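Long-range contacts in kelch-like protein 7 (Homo sapiens, PDB 3II7), which serves, with this kelch-repeat domain as one part, as substrate-specific adapter of a BTB-CUL3-RBX1 E3 ligase that ubiquitinates proteins for degradation: residues 19-24 / 42-47; 252-257 / 287-292. All blocks are in the same frame, centred on the assembly; numbering follows the deposited sequence.

In the fold
The chain is the kelch domain, a six-bladed beta-propeller, and the two contacts occupy equivalent places in two neighbouring blades. In each, the end of a blade's second strand meets the linker that leaves the same blade for the next one. Interaction 1 does this in the first kelch repeat, interaction 2 in the sixth, where the linker runs into strand 290-295 and closes the ring beside strand 13-18. Interaction 1 lies farther out, its centre about 18 Å from that of the chain against about 10 Å for interaction 2. It relies on glycine backbone and polar groups, whereas interaction 2 is mainly apolar and more buried. Their centres lie about 14 Å apart.

Interaction 1: 19-24 / 42-47; sequences GGSQPQ and PFEKRR. With EDO (1,2-ethanediol), chain M; EDO (1,2-ethanediol), chain G; EDO (1,2-ethanediol), chain D; EDO (1,2-ethanediol), chain H.
Lys45 curls its side chain round the carbonyl oxygen of Gly19, part of the double glycine that is the signature of the kelch propeller repeat, at the end of the blade's second strand, 13-18. Its CG, anti to its own carbonyl carbon (chi1 -65°), lies 3.1 Å from Gly19 O. The chain then bends at chi3 and again at chi4, which brings NZ back to the same Gly19 O in a weak hydrogen bond of 3.3 Å. One backbone oxygen is thus met by both CG and NZ of the lysine.

Gly20 presents its bare CA to the lysine, 3.6 Å from Lys45 CG. Its backbone angles are ones only glycine takes comfortably, and Lys45 CG fills the space where a CB would stand. Ser21 follows: its CB rests 3.4 Å from Phe43 O, and its OG meets CG of Glu44 at 3.9 Å. Phe43 turns its CB away from the glycines, and its ring packs edge-to-face with Trp82, while Arg46 forms a salt bridge with Asp73, so the linker also grips the following blade.

A 1,2-ethanediol, probably from the crystallisation liquor, bridges the two loops. One of its oxygens, O2, accepts an almost straight hydrogen bond from Ser21 N (3.2 Å, 172° at the hydrogen) and a second from Lys45 N, also 3.2 Å long.

Interaction 2: 252-257 / 287-292; sequences VLAGFQ and TSCLIC. With EDO (1,2-ethanediol), chain I; EDO (1,2-ethanediol), chain N; EDO (1,2-ethanediol), chain J; EDO (1,2-ethanediol), chain K.
Where the propeller ring closes between its sixth and first blades, Ala254 and Gly255 meet the linker that leads from Thr287 into strand 290-295. They hold the position in this kelch repeat that a double glycine takes in the first. Leu253 and Ala254 form a classic beta bulge opposite Lys242.

Two apolar pairs line the inner part of the contact. Leu253 and Ile291 cross at about a right angle and touch through their outer methyls, CD1 to CD1, at 4.2 Å. CG1 of Ile291 is anti to the backbone N (chi1 -175°), and the extended chi2 of 169° carries CD1 on to the leucine. Ile291 lies on the innermost strand of the first blade, so the pair spans two blades, with Ile15 of adjacent strand 13-18 packed on both. Ala254 CB lies 4.3 Å from Cys289 SG, and the cysteine rests on Leu17.

Thr287, the residue most covered by the opposing segment, closes the more open end. Its methyl, CG2, stands 3.5 Å from Gly255 O, while OG1 lies 4.0 Å from Phe256 CB. The phenyl ring is turned from the linker and packs on Val239. Two 1,2-ethanediols cover the backbone here. One donates a hydrogen bond from O2 to Thr287 O (2.8 Å); the other receives Thr287 N at its O1 (3.1 Å) and Ser288 N at its O2 (3.1 Å).

Interaction 1: 19-24 / 42-47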
# COMPACT_ATOMS: atom_id res chain seq x y z
N GLY A 19 -10.46 1.62 -8.53
CA GLY A 19 -10.34 2.96 -9.07
C GLY A 19 -11.64 3.65 -9.34
O GLY A 19 -11.70 4.50 -10.22
N GLY A 20 -12.69 3.30 -8.59
CA GLY A 20 -13.96 4.01 -8.69
C GLY A 20 -15.05 3.21 -9.35
O GLY A 20 -15.04 1.98 -9.32
N SER A 21 -16.02 3.91 -9.93
CA SER A 21 -17.24 3.29 -10.42
C SER A 21 -17.41 3.31 -11.95
O SER A 21 -18.41 2.81 -12.45
CB SER A 21 -18.46 3.94 -9.76
OG SER A 21 -18.49 5.33 -10.07
N GLN A 22 -16.44 3.88 -12.68
CA GLN A 22 -16.48 3.86 -14.15
C GLN A 22 -16.20 2.46 -14.67
O GLN A 22 -15.51 1.66 -14.00
CB GLN A 22 -15.46 4.83 -14.78
CG GLN A 22 -16.02 6.20 -15.12
CD GLN A 22 -16.40 6.97 -13.90
OE1 GLN A 22 -16.11 6.54 -12.78
NE2 GLN A 22 -17.06 8.11 -14.08
N PRO A 23 -16.71 2.15 -15.87
CA PRO A 23 -16.39 0.82 -16.40
C PRO A 23 -14.88 0.53 -16.46
O PRO A 23 -14.07 1.40 -16.83
CB PRO A 23 -17.01 0.84 -17.81
CG PRO A 23 -18.17 1.75 -17.68
CD PRO A 23 -17.72 2.84 -16.70
N GLN A 24 -14.53 -0.70 -16.08
CA GLN A 24 -13.16 -1.20 -16.07
C GLN A 24 -12.25 -0.47 -15.09
O GLN A 24 -11.03 -0.63 -15.15
CB GLN A 24 -12.55 -1.21 -17.49
CG GLN A 24 -13.17 -2.23 -18.44
CD GLN A 24 -14.52 -1.82 -18.99
OE1 GLN A 24 -15.50 -2.54 -18.85
NE2 GLN A 24 -14.58 -0.65 -19.63
N PRO A 42 -19.92 -0.01 -6.98
CA PRO A 42 -20.93 1.04 -7.05
C PRO A 42 -20.54 2.34 -6.30
O PRO A 42 -21.38 3.21 -6.11
CB PRO A 42 -22.10 0.38 -6.37
CG PRO A 42 -21.46 -0.37 -5.25
CD PRO A 42 -20.15 -0.87 -5.81
N PHE A 43 -19.28 2.46 -5.91
CA PHE A 43 -18.77 3.64 -5.18
C PHE A 43 -17.79 4.42 -6.01
O PHE A 43 -16.93 3.84 -6.70
CB PHE A 43 -18.09 3.22 -3.88
CG PHE A 43 -19.01 2.47 -2.94
CD1 PHE A 43 -20.09 3.11 -2.36
CD2 PHE A 43 -18.79 1.13 -2.66
CE1 PHE A 43 -20.93 2.42 -1.51
CE2 PHE A 43 -19.64 0.44 -1.81
CZ PHE A 43 -20.71 1.10 -1.24
N GLU A 44 -17.91 5.75 -5.94
CA GLU A 44 -17.05 6.65 -6.67
C GLU A 44 -15.63 6.63 -6.09
O GLU A 44 -15.43 6.26 -4.93
CB GLU A 44 -17.61 8.06 -6.62
CG GLU A 44 -18.90 8.20 -7.39
CD GLU A 44 -19.29 9.65 -7.62
OE1 GLU A 44 -18.95 10.50 -6.77
OE2 GLU A 44 -19.94 9.92 -8.65
N LYS A 45 -14.67 7.04 -6.91
CA LYS A 45 -13.28 7.11 -6.52
C LYS A 45 -13.11 7.95 -5.28
O LYS A 45 -13.75 9.01 -5.15
CB LYS A 45 -12.46 7.83 -7.59
CG LYS A 45 -12.36 7.19 -8.91
CD LYS A 45 -11.86 8.20 -9.97
CE LYS A 45 -10.36 8.34 -9.96
NZ LYS A 45 -9.75 7.15 -10.58
N ARG A 46 -12.22 7.50 -4.40
CA ARG A 46 -11.75 8.27 -3.27
C ARG A 46 -10.39 8.85 -3.59
O ARG A 46 -9.57 8.20 -4.27
CB ARG A 46 -11.56 7.38 -2.05
CG ARG A 46 -12.80 6.75 -1.53
CD ARG A 46 -12.55 6.09 -0.20
NE ARG A 46 -13.72 5.36 0.26
CZ ARG A 46 -14.06 5.15 1.54
NH1 ARG A 46 -13.32 5.64 2.53
NH2 ARG A 46 -15.15 4.48 1.83
N ARG A 47 -10.13 10.05 -3.09
CA ARG A 47 -8.79 10.65 -3.14
C ARG A 47 -7.97 10.21 -1.93
O ARG A 47 -8.39 10.39 -0.82
CB ARG A 47 -8.89 12.18 -3.11
CG ARG A 47 -7.55 12.90 -3.14
CD ARG A 47 -7.68 14.41 -2.82
NE ARG A 47 -8.57 15.07 -3.77
CZ ARG A 47 -9.84 15.41 -3.54
NH1 ARG A 47 -10.43 15.18 -2.37
NH2 ARG A 47 -10.54 16.00 -4.50
C1 EDO M . -16.75 8.93 -10.96
O1 EDO M . -17.76 7.95 -11.23
C2 EDO M . -15.41 8.26 -10.65
O2 EDO M . -15.58 7.04 -9.94
C1 EDO G . -10.68 4.12 -5.25
O1 EDO G . -11.44 4.78 -4.24
C2 EDO G . -9.35 4.84 -5.51
O2 EDO G . -9.58 6.18 -6.01
C1 EDO D . -18.21 -3.12 -15.97
O1 EDO D . -18.55 -1.77 -16.30
C2 EDO D . -17.40 -3.15 -14.68
O2 EDO D . -16.11 -2.57 -14.91
C1 EDO H . -6.38 5.96 -3.35
O1 EDO H . -7.50 6.78 -3.05
C2 EDO H . -5.22 6.74 -3.91
O2 EDO H . -4.05 5.92 -3.84

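Interaction 2: 252-257 / 287-292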
# COMPACT_ATOMS: atom_id res chain seq x y z
N VAL A 252 4.55 -4.61 -10.59
CA VAL A 252 4.21 -3.17 -10.61
C VAL A 252 3.16 -3.02 -11.72
O VAL A 252 3.45 -3.19 -12.92
CB VAL A 252 5.40 -2.28 -10.89
CG1 VAL A 252 5.01 -0.80 -10.84
CG2 VAL A 252 6.56 -2.58 -9.87
N LEU A 253 1.93 -2.74 -11.29
CA LEU A 253 0.79 -2.83 -12.16
C LEU A 253 0.27 -1.46 -12.59
O LEU A 253 -0.56 -1.38 -13.48
CB LEU A 253 -0.34 -3.61 -11.49
CG LEU A 253 -0.07 -5.07 -11.19
CD1 LEU A 253 -1.31 -5.70 -10.55
CD2 LEU A 253 0.35 -5.83 -12.44
N ALA A 254 0.72 -0.41 -11.91
CA ALA A 254 0.39 0.97 -12.30
C ALA A 254 1.43 1.91 -11.71
O ALA A 254 2.13 1.57 -10.78
CB ALA A 254 -1.03 1.36 -11.81
N GLY A 255 1.53 3.09 -12.26
CA GLY A 255 2.38 4.13 -11.69
C GLY A 255 2.28 5.41 -12.48
O GLY A 255 2.07 5.41 -13.69
N PHE A 256 2.42 6.52 -11.76
CA PHE A 256 2.46 7.85 -12.34
C PHE A 256 3.89 8.24 -12.54
O PHE A 256 4.70 8.20 -11.63
CB PHE A 256 1.77 8.86 -11.41
CG PHE A 256 1.77 10.27 -11.94
CD1 PHE A 256 1.33 10.53 -13.22
CD2 PHE A 256 2.22 11.33 -11.16
CE1 PHE A 256 1.32 11.83 -13.72
CE2 PHE A 256 2.20 12.63 -11.65
CZ PHE A 256 1.77 12.87 -12.95
N GLN A 257 4.22 8.65 -13.75
CA GLN A 257 5.60 8.96 -14.08
C GLN A 257 6.01 10.34 -13.60
O GLN A 257 7.18 10.53 -13.26
CB GLN A 257 5.84 8.86 -15.59
CG GLN A 257 7.33 8.79 -15.97
CD GLN A 257 8.04 10.13 -16.04
OE1 GLN A 257 7.42 11.17 -16.31
NE2 GLN A 257 9.36 10.11 -15.80
N THR A 287 -3.82 5.54 -12.19
CA THR A 287 -2.55 5.52 -11.47
C THR A 287 -2.73 5.74 -9.98
O THR A 287 -1.88 5.36 -9.20
CB THR A 287 -1.53 6.55 -12.07
OG1 THR A 287 -2.02 7.87 -11.92
CG2 THR A 287 -1.28 6.26 -13.58
N SER A 288 -3.83 6.36 -9.58
CA SER A 288 -4.11 6.58 -8.16
C SER A 288 -5.03 5.51 -7.55
O SER A 288 -5.71 5.76 -6.56
CB SER A 288 -4.72 7.95 -7.97
OG SER A 288 -5.92 8.06 -8.70
N CYS A 289 -5.03 4.32 -8.12
CA CYS A 289 -5.86 3.25 -7.66
C CYS A 289 -5.36 2.72 -6.32
O CYS A 289 -4.23 2.97 -5.91
CB CYS A 289 -5.84 2.10 -8.67
SG CYS A 289 -4.23 1.36 -8.95
N LEU A 290 -6.25 2.02 -5.64
CA LEU A 290 -5.90 1.20 -4.50
C LEU A 290 -5.55 -0.20 -4.99
O LEU A 290 -6.10 -0.68 -6.00
CB LEU A 290 -7.09 1.17 -3.51
CG LEU A 290 -7.53 2.54 -3.05
CD1 LEU A 290 -8.80 2.38 -2.21
CD2 LEU A 290 -6.40 3.18 -2.25
N ILE A 291 -4.60 -0.83 -4.32
CA ILE A 291 -4.12 -2.16 -4.72
C ILE A 291 -3.91 -3.06 -3.50
O ILE A 291 -3.42 -2.60 -2.44
CB ILE A 291 -2.79 -2.02 -5.54
CG1 ILE A 291 -2.35 -3.40 -6.08
CG2 ILE A 291 -1.70 -1.30 -4.71
CD1 ILE A 291 -1.18 -3.31 -7.13
N CYS A 292 -4.29 -4.33 -3.62
CA CYS A 292 -4.01 -5.31 -2.59
C CYS A 292 -4.04 -6.70 -3.18
O CYS A 292 -4.58 -6.92 -4.27
CB CYS A 292 -5.00 -5.19 -1.40
SG CYS A 292 -6.68 -5.58 -1.79
C1 EDO I . -1.36 9.75 -8.67
O1 EDO I . -1.88 9.36 -9.94
C2 EDO I . -0.13 8.92 -8.34
O2 EDO I . -0.44 7.51 -8.14
C1 EDO N . -5.11 9.35 -13.23
O1 EDO N . -4.31 8.25 -13.67
C2 EDO N . -6.22 8.81 -12.37
O2 EDO N . -5.62 8.19 -11.24
C1 EDO J . 10.73 6.01 -18.23
O1 EDO J . 11.75 5.67 -17.30
C2 EDO J . 9.77 6.96 -17.58
O2 EDO J . 10.46 8.13 -17.12
C1 EDO K . 10.34 11.02 -12.58
O1 EDO K . 9.46 12.14 -12.78
C2 EDO K . 11.78 11.47 -12.36
O2 EDO K . 11.80 12.53 -11.40